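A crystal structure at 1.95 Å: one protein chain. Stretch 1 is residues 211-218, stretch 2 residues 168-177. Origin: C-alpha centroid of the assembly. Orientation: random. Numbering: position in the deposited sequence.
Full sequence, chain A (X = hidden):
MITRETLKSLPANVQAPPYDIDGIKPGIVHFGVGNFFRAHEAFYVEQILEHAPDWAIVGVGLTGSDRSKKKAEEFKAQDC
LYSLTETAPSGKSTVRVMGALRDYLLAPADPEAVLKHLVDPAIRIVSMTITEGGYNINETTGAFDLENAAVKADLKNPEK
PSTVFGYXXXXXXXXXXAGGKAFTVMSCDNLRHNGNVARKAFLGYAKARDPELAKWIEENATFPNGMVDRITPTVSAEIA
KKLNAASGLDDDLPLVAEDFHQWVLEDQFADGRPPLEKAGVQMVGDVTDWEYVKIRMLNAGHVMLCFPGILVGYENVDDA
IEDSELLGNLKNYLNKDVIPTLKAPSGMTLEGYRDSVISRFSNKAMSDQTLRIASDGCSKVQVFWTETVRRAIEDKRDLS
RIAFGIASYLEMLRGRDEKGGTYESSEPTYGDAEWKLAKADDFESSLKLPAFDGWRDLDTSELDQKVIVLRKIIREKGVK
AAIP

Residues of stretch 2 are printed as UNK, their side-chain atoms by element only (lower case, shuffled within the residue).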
ATOM      1  N   PRO A 211      19.977  12.473  23.043  1.00 35.80           N
ATOM      2  CA  PRO A 211      19.818  11.112  23.566  1.00 35.13           C
ATOM      3  C   PRO A 211      18.720  10.957  24.618  1.00 34.19           C
ATOM      4  O   PRO A 211      17.937  10.007  24.565  1.00 35.70           O
ATOM      5  CB  PRO A 211      21.207  10.798  24.112  1.00 36.05           C
ATOM      6  CG  PRO A 211      22.094  11.510  23.133  1.00 35.50           C
ATOM      7  CD  PRO A 211      21.401  12.851  23.006  1.00 35.94           C
ATOM      8  N   GLU A 212      18.660  11.878  25.573  1.00 31.78           N
ATOM      9  CA  GLU A 212      17.634  11.808  26.607  1.00 31.53           C
ATOM     10  C   GLU A 212      16.239  11.911  25.992  1.00 29.39           C
ATOM     11  O   GLU A 212      15.293  11.270  26.455  1.00 26.44           O
ATOM     12  CB  GLU A 212      17.823  12.933  27.620  1.00 35.06           C
ATOM     13  CG  GLU A 212      19.094  12.828  28.436  1.00 40.20           C
ATOM     14  CD  GLU A 212      19.284  14.023  29.351  1.00 43.13           C
ATOM     15  OE1 GLU A 212      18.319  14.383  30.065  1.00 44.41           O
ATOM     16  OE2 GLU A 212      20.397  14.595  29.360  1.00 45.21           O
ATOM     17  N   LEU A 213      16.113  12.731  24.953  1.00 27.53           N
ATOM     18  CA  LEU A 213      14.833  12.912  24.275  1.00 26.83           C
ATOM     19  C   LEU A 213      14.412  11.635  23.553  1.00 27.10           C
ATOM     20  O   LEU A 213      13.245  11.254  23.585  1.00 26.59           O
ATOM     21  CB  LEU A 213      14.919  14.054  23.261  1.00 26.21           C
ATOM     22  CG  LEU A 213      13.680  14.245  22.379  1.00 24.60           C
ATOM     23  CD1 LEU A 213      12.448  14.468  23.241  1.00 22.47           C
ATOM     24  CD2 LEU A 213      13.904  15.423  21.442  1.00 24.99           C
ATOM     25  N   ALA A 214      15.370  10.977  22.904  1.00 26.97           N
ATOM     26  CA  ALA A 214      15.086   9.741  22.180  1.00 27.45           C
ATOM     27  C   ALA A 214      14.670   8.667  23.172  1.00 27.74           C
ATOM     28  O   ALA A 214      13.768   7.872  22.903  1.00 26.42           O
ATOM     29  CB  ALA A 214      16.313   9.293  21.405  1.00 26.02           C
ATOM     30  N   LYS A 215      15.334   8.653  24.324  1.00 27.34           N
ATOM     31  CA  LYS A 215      15.021   7.683  25.364  1.00 28.40           C
ATOM     32  C   LYS A 215      13.565   7.837  25.782  1.00 26.81           C
ATOM     33  O   LYS A 215      12.830   6.850  25.875  1.00 27.50           O
ATOM     34  CB  LYS A 215      15.934   7.888  26.578  1.00 29.91           C
ATOM     35  CG  LYS A 215      15.613   6.973  27.748  1.00 33.64           C
ATOM     36  CD  LYS A 215      16.466   7.295  28.971  1.00 35.51           C
ATOM     37  CE  LYS A 215      16.104   6.393  30.143  1.00 37.13           C
ATOM     38  NZ  LYS A 215      16.262   4.944  29.812  1.00 40.24           N
ATOM     39  N   TRP A 216      13.150   9.080  26.020  1.00 26.26           N
ATOM     40  CA  TRP A 216      11.779   9.370  26.428  1.00 25.29           C
ATOM     41  C   TRP A 216      10.766   8.937  25.371  1.00 25.24           C
ATOM     42  O   TRP A 216       9.745   8.328  25.692  1.00 25.31           O
ATOM     43  CB  TRP A 216      11.586  10.869  26.690  1.00 24.32           C
ATOM     44  CG  TRP A 216      10.223  11.183  27.245  1.00 23.71           C
ATOM     45  CD1 TRP A 216       9.793  10.971  28.525  1.00 24.84           C
ATOM     46  CD2 TRP A 216       9.089  11.684  26.522  1.00 25.26           C
ATOM     47  NE1 TRP A 216       8.465  11.304  28.643  1.00 23.14           N
ATOM     48  CE2 TRP A 216       8.008  11.744  27.429  1.00 24.81           C
ATOM     49  CE3 TRP A 216       8.881  12.085  25.194  1.00 24.09           C
ATOM     50  CZ2 TRP A 216       6.737  12.190  27.053  1.00 25.29           C
ATOM     51  CZ3 TRP A 216       7.618  12.528  24.822  1.00 24.35           C
ATOM     52  CH2 TRP A 216       6.562  12.577  25.749  1.00 24.49           C
ATOM     53  N   ILE A 217      11.042   9.262  24.111  1.00 24.27           N
ATOM     54  CA  ILE A 217      10.120   8.899  23.041  1.00 23.93           C
ATOM     55  C   ILE A 217      10.027   7.380  22.902  1.00 23.84           C
ATOM     56  O   ILE A 217       8.936   6.821  22.777  1.00 22.98           O
ATOM     57  CB  ILE A 217      10.547   9.522  21.693  1.00 21.31           C
ATOM     58  CG1 ILE A 217      10.510  11.051  21.795  1.00 21.04           C
ATOM     59  CG2 ILE A 217       9.610   9.052  20.590  1.00 18.92           C
ATOM     60  CD1 ILE A 217      10.943  11.783  20.527  1.00 21.37           C
ATOM     61  N   GLU A 218      11.177   6.721  22.949  1.00 24.47           N
ATOM     62  CA  GLU A 218      11.236   5.270  22.835  1.00 26.31           C
ATOM     63  C   GLU A 218      10.372   4.615  23.909  1.00 26.23           C
ATOM     64  O   GLU A 218       9.731   3.595  23.666  1.00 24.34           O
ATOM     65  CB  GLU A 218      12.692   4.806  22.973  1.00 30.75           C
ATOM     66  CG  GLU A 218      12.971   3.351  22.590  1.00 37.02           C
ATOM     67  CD  GLU A 218      12.404   2.346  23.583  1.00 41.95           C
ATOM     68  OE1 GLU A 218      12.671   2.486  24.801  1.00 44.77           O
ATOM     69  OE2 GLU A 218      11.703   1.407  23.145  1.00 43.21           O
ATOM     70  N   UNK A 168       7.611  16.219  14.310  1.00 20.39           N
ATOM     71  CA  UNK A 168       7.183  15.204  15.264  1.00 20.43           C
ATOM     72  C   UNK A 168       8.046  15.161  16.516  1.00 20.53           C
ATOM     73  O   UNK A 168       7.526  15.186  17.630  1.00 22.71           O
ATOM     74  c   UNK A 168       6.009  13.746  13.589  1.00 19.70           C
ATOM     75  c   UNK A 168       7.159  13.804  14.595  1.00 20.65           C
ATOM     76  c   UNK A 168       6.985  12.714  15.641  1.00 21.08           C
ATOM     77  N   UNK A 169       9.359  15.094  16.342  1.00 21.31           N
ATOM     78  CA  UNK A 169      10.249  15.046  17.491  1.00 22.29           C
ATOM     79  C   UNK A 169      10.210  16.342  18.309  1.00 23.12           C
ATOM     80  O   UNK A 169      10.208  16.292  19.538  1.00 22.82           O
ATOM     81  c   UNK A 169      12.664  14.901  18.199  1.00 21.90           C
ATOM     82  c   UNK A 169      11.736  13.253  16.563  1.00 20.95           C
ATOM     83  c   UNK A 169      11.689  14.711  17.047  1.00 20.88           C
ATOM     84  N   UNK A 170      10.164  17.497  17.646  1.00 23.79           N
ATOM     85  CA  UNK A 170      10.092  18.761  18.380  1.00 23.71           C
ATOM     86  C   UNK A 170       8.766  18.821  19.141  1.00 25.76           C
ATOM     87  O   UNK A 170       8.712  19.291  20.280  1.00 23.90           O
ATOM     88  c   UNK A 170       9.972  21.318  18.067  1.00 25.81           C
ATOM     89  c   UNK A 170      11.012  21.698  19.125  1.00 28.71           C
ATOM     90  o   UNK A 170      11.952  20.916  19.391  1.00 28.09           O
ATOM     91  c   UNK A 170      10.208  19.954  17.422  1.00 25.99           C
ATOM     92  o   UNK A 170      10.881  22.799  19.697  1.00 28.79           O
ATOM     93  N   UNK A 171       7.691  18.340  18.519  1.00 24.10           N
ATOM     94  CA  UNK A 171       6.392  18.345  19.186  1.00 22.56           C
ATOM     95  C   UNK A 171       6.445  17.452  20.429  1.00 22.76           C
ATOM     96  O   UNK A 171       5.934  17.812  21.495  1.00 21.68           O
ATOM     97  c   UNK A 171       5.302  17.857  18.229  1.00 23.81           C
ATOM     98  N   UNK A 172       7.070  16.286  20.291  1.00 21.48           N
ATOM     99  CA  UNK A 172       7.185  15.362  21.412  1.00 21.66           C
ATOM    100  C   UNK A 172       8.035  15.964  22.530  1.00 22.50           C
ATOM    101  O   UNK A 172       7.736  15.786  23.711  1.00 21.91           O
ATOM    102  c   UNK A 172       7.777  14.033  20.936  1.00 21.38           C
ATOM    103  c   UNK A 172       5.691  12.673  21.014  1.00 21.69           C
ATOM    104  c   UNK A 172       7.512  12.062  19.403  1.00 19.85           C
ATOM    105  c   UNK A 172       6.795  13.199  20.101  1.00 22.13           C
ATOM    106  N   UNK A 173       9.082  16.693  22.161  1.00 22.90           N
ATOM    107  CA  UNK A 173       9.942  17.321  23.161  1.00 25.45           C
ATOM    108  C   UNK A 173       9.120  18.308  23.985  1.00 26.49           C
ATOM    109  O   UNK A 173       9.126  18.273  25.220  1.00 27.62           O
ATOM    110  c   UNK A 173      11.878  21.721  23.043  1.00 40.37           C
ATOM    111  c   UNK A 173      11.100  18.067  22.489  1.00 25.44           C
ATOM    112  c   UNK A 173      13.105  19.586  22.804  1.00 33.56           C
ATOM    113  n   UNK A 173      11.353  22.805  22.483  1.00 40.17           N
ATOM    114  c   UNK A 173      12.096  18.670  23.479  1.00 29.57           C
ATOM    115  n   UNK A 173      11.788  21.554  24.357  1.00 40.53           N
ATOM    116  n   UNK A 173      12.492  20.810  22.289  1.00 37.76           N
ATOM    117  N   UNK A 174       8.400  19.185  23.292  1.00 26.40           N
ATOM    118  CA  UNK A 174       7.581  20.190  23.956  1.00 24.91           C
ATOM    119  C   UNK A 174       6.513  19.580  24.851  1.00 25.02           C
ATOM    120  O   UNK A 174       6.282  20.062  25.967  1.00 22.10           O
ATOM    121  c   UNK A 174       8.072  24.622  19.586  1.00 24.77           C
ATOM    122  c   UNK A 174       6.943  21.119  22.920  1.00 26.04           C
ATOM    123  n   UNK A 174       9.050  25.154  18.863  1.00 26.10           N
ATOM    124  n   UNK A 174       8.335  23.626  20.424  1.00 24.55           N
ATOM    125  n   UNK A 174       6.833  25.082  19.469  1.00 23.45           N
ATOM    126  c   UNK A 174       7.338  22.966  21.255  1.00 25.37           C
ATOM    127  c   UNK A 174       7.975  21.900  22.119  1.00 25.89           C
ATOM    128  N   UNK A 175       5.869  18.518  24.370  1.00 23.78           N
ATOM    129  CA  UNK A 175       4.838  17.847  25.152  1.00 23.46           C
ATOM    130  C   UNK A 175       5.482  17.306  26.429  1.00 24.28           C
ATOM    131  O   UNK A 175       4.932  17.437  27.523  1.00 23.54           O
ATOM    132  c   UNK A 175       3.387  17.182  23.120  1.00 24.24           C
ATOM    133  n   UNK A 175       1.825  15.237  22.822  1.00 24.05           N
ATOM    134  c   UNK A 175       4.198  16.704  24.339  1.00 23.64           C
ATOM    135  c   UNK A 175       0.535  15.344  22.510  1.00 22.76           C
ATOM    136  c   UNK A 175       2.902  16.022  22.216  1.00 21.89           C
ATOM    137  n   UNK A 175      -0.362  14.602  23.148  1.00 24.71           N
ATOM    138  n   UNK A 175       0.130  16.201  21.583  1.00 25.16           N
ATOM    139  N   UNK A 176       6.663  16.714  26.282  1.00 23.23           N
ATOM    140  CA  UNK A 176       7.389  16.159  27.413  1.00 24.43           C
ATOM    141  C   UNK A 176       7.764  17.244  28.426  1.00 25.59           C
ATOM    142  O   UNK A 176       7.441  17.138  29.612  1.00 25.38           O
ATOM    143  c   UNK A 176      12.649  13.737  29.430  1.00 27.50           C
ATOM    144  c   UNK A 176      13.243  14.688  27.288  1.00 29.18           C
ATOM    145  c   UNK A 176      13.593  14.057  28.489  1.00 28.66           C
ATOM    146  n   UNK A 176      10.190  13.863  29.891  1.00 27.86           N
ATOM    147  c   UNK A 176      10.938  14.694  27.949  1.00 27.03           C
ATOM    148  c   UNK A 176       8.649  15.445  26.913  1.00 24.93           C
ATOM    149  c   UNK A 176      11.324  14.061  29.149  1.00 26.72           C
ATOM    150  c   UNK A 176      11.923  15.012  27.007  1.00 28.79           C
ATOM    151  c   UNK A 176       9.110  14.351  29.191  1.00 25.34           C
ATOM    152  c   UNK A 176       9.519  14.869  27.998  1.00 24.93           C
ATOM    153  N   UNK A 177       8.426  18.293  27.945  1.00 25.57           N
ATOM    154  CA  UNK A 177       8.855  19.390  28.806  1.00 26.48           C
ATOM    155  C   UNK A 177       7.708  20.125  29.499  1.00 26.72           C
ATOM    156  O   UNK A 177       7.883  20.629  30.606  1.00 26.40           O
ATOM    157  c   UNK A 177       9.712  20.391  28.012  1.00 27.31           C
ATOM    158  c   UNK A 177      11.085  19.829  27.644  1.00 27.65           C
ATOM    159  o   UNK A 177      11.537  18.872  28.304  1.00 31.44           O
ATOM    160  o   UNK A 177      11.727  20.354  26.711  1.00 29.69           O
TER

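Position 168 has three side-chain carbons, one bonded to CA and carrying the other two. It does not reach stretch 1. A fork directly at CB means Val168.

Position 169 repeats the pattern: three carbons, forked at CB. One branch carbon lies 3.5 Å from Leu213 CD2, and the same carbon is 4.3 Å from Ile217 CD1. This is Val169, and the branch is CG1.

Position 170 has three carbons in a row, the third carrying two oxygens. Its CB points away from stretch 1, and it makes no contact there. A carboxylate on a two-carbon arm gives Glu170.

Position 171 has a single side-chain carbon, out of reach of stretch 1. It is Ala171.

Position 172 has four carbons, forked at the second. Its CB points toward stretch 1. One end carbon packs 3.6 Å from Ile217 CD1, and the backbone O lies 3.4 Å from Trp216 CZ3. This is Leu172, and the end carbon is CD1.

Position 173 has three carbons, a nitrogen, then a carbon carrying two more nitrogens. Leu213 CD1 lies 3.8 Å from its CA and 3.9 Å from its CB. The end of the chain leads away. The guanidinium makes it Arg173. It bonds within its own helix: Arg173 NE to Glu170 OE1 is 2.9 Å, and Arg173 NH2 to Glu170 OE2 is 2.8 Å.

Position 174 has the same atoms and misses stretch 1. It is Arg174. Its NE forms a salt bridge with Glu170 OE2 at 2.8 Å.

Position 175 is a third chain of this kind, and it makes no contact with stretch 1. It is Arg175. Its guanidinium is hydrogen-bonded elsewhere in the structure.

Position 176 has one carbon leading to fused five- and six-membered rings with a single nitrogen. Its five-membered ring stacks face to face on that of Trp216, and one ring carbon is 3.2 Å from Trp216 NE1. Only an indole fits, so this is Trp176, and the carbon is CD1.

Position 177 has two carbons, the second carrying two oxygens. It makes no contact with stretch 1. This is Asp177. A weak hydrogen bond, part of a salt bridge, joins Asp177 OD2 to Arg173 NH1 at 2.6 Å.

The two helices cross at 85°, with no hydrogen bond between the stretches. The five-membered ring planes of Trp216 and Trp176 are 13° apart, and each CB sits over the six-membered ring of the other tryptophan. Trp176 NE1 and Trp216 NE1 are 3.3 Å apart, but both are donors and do not bond. Beside this stack, Leu213 and Ile217 pack against Val169, and Ile217 also meets Leu172. The contact therefore rests on ring stacking and apolar packing.

Stretch 2 168-177: VVEALRRRWD
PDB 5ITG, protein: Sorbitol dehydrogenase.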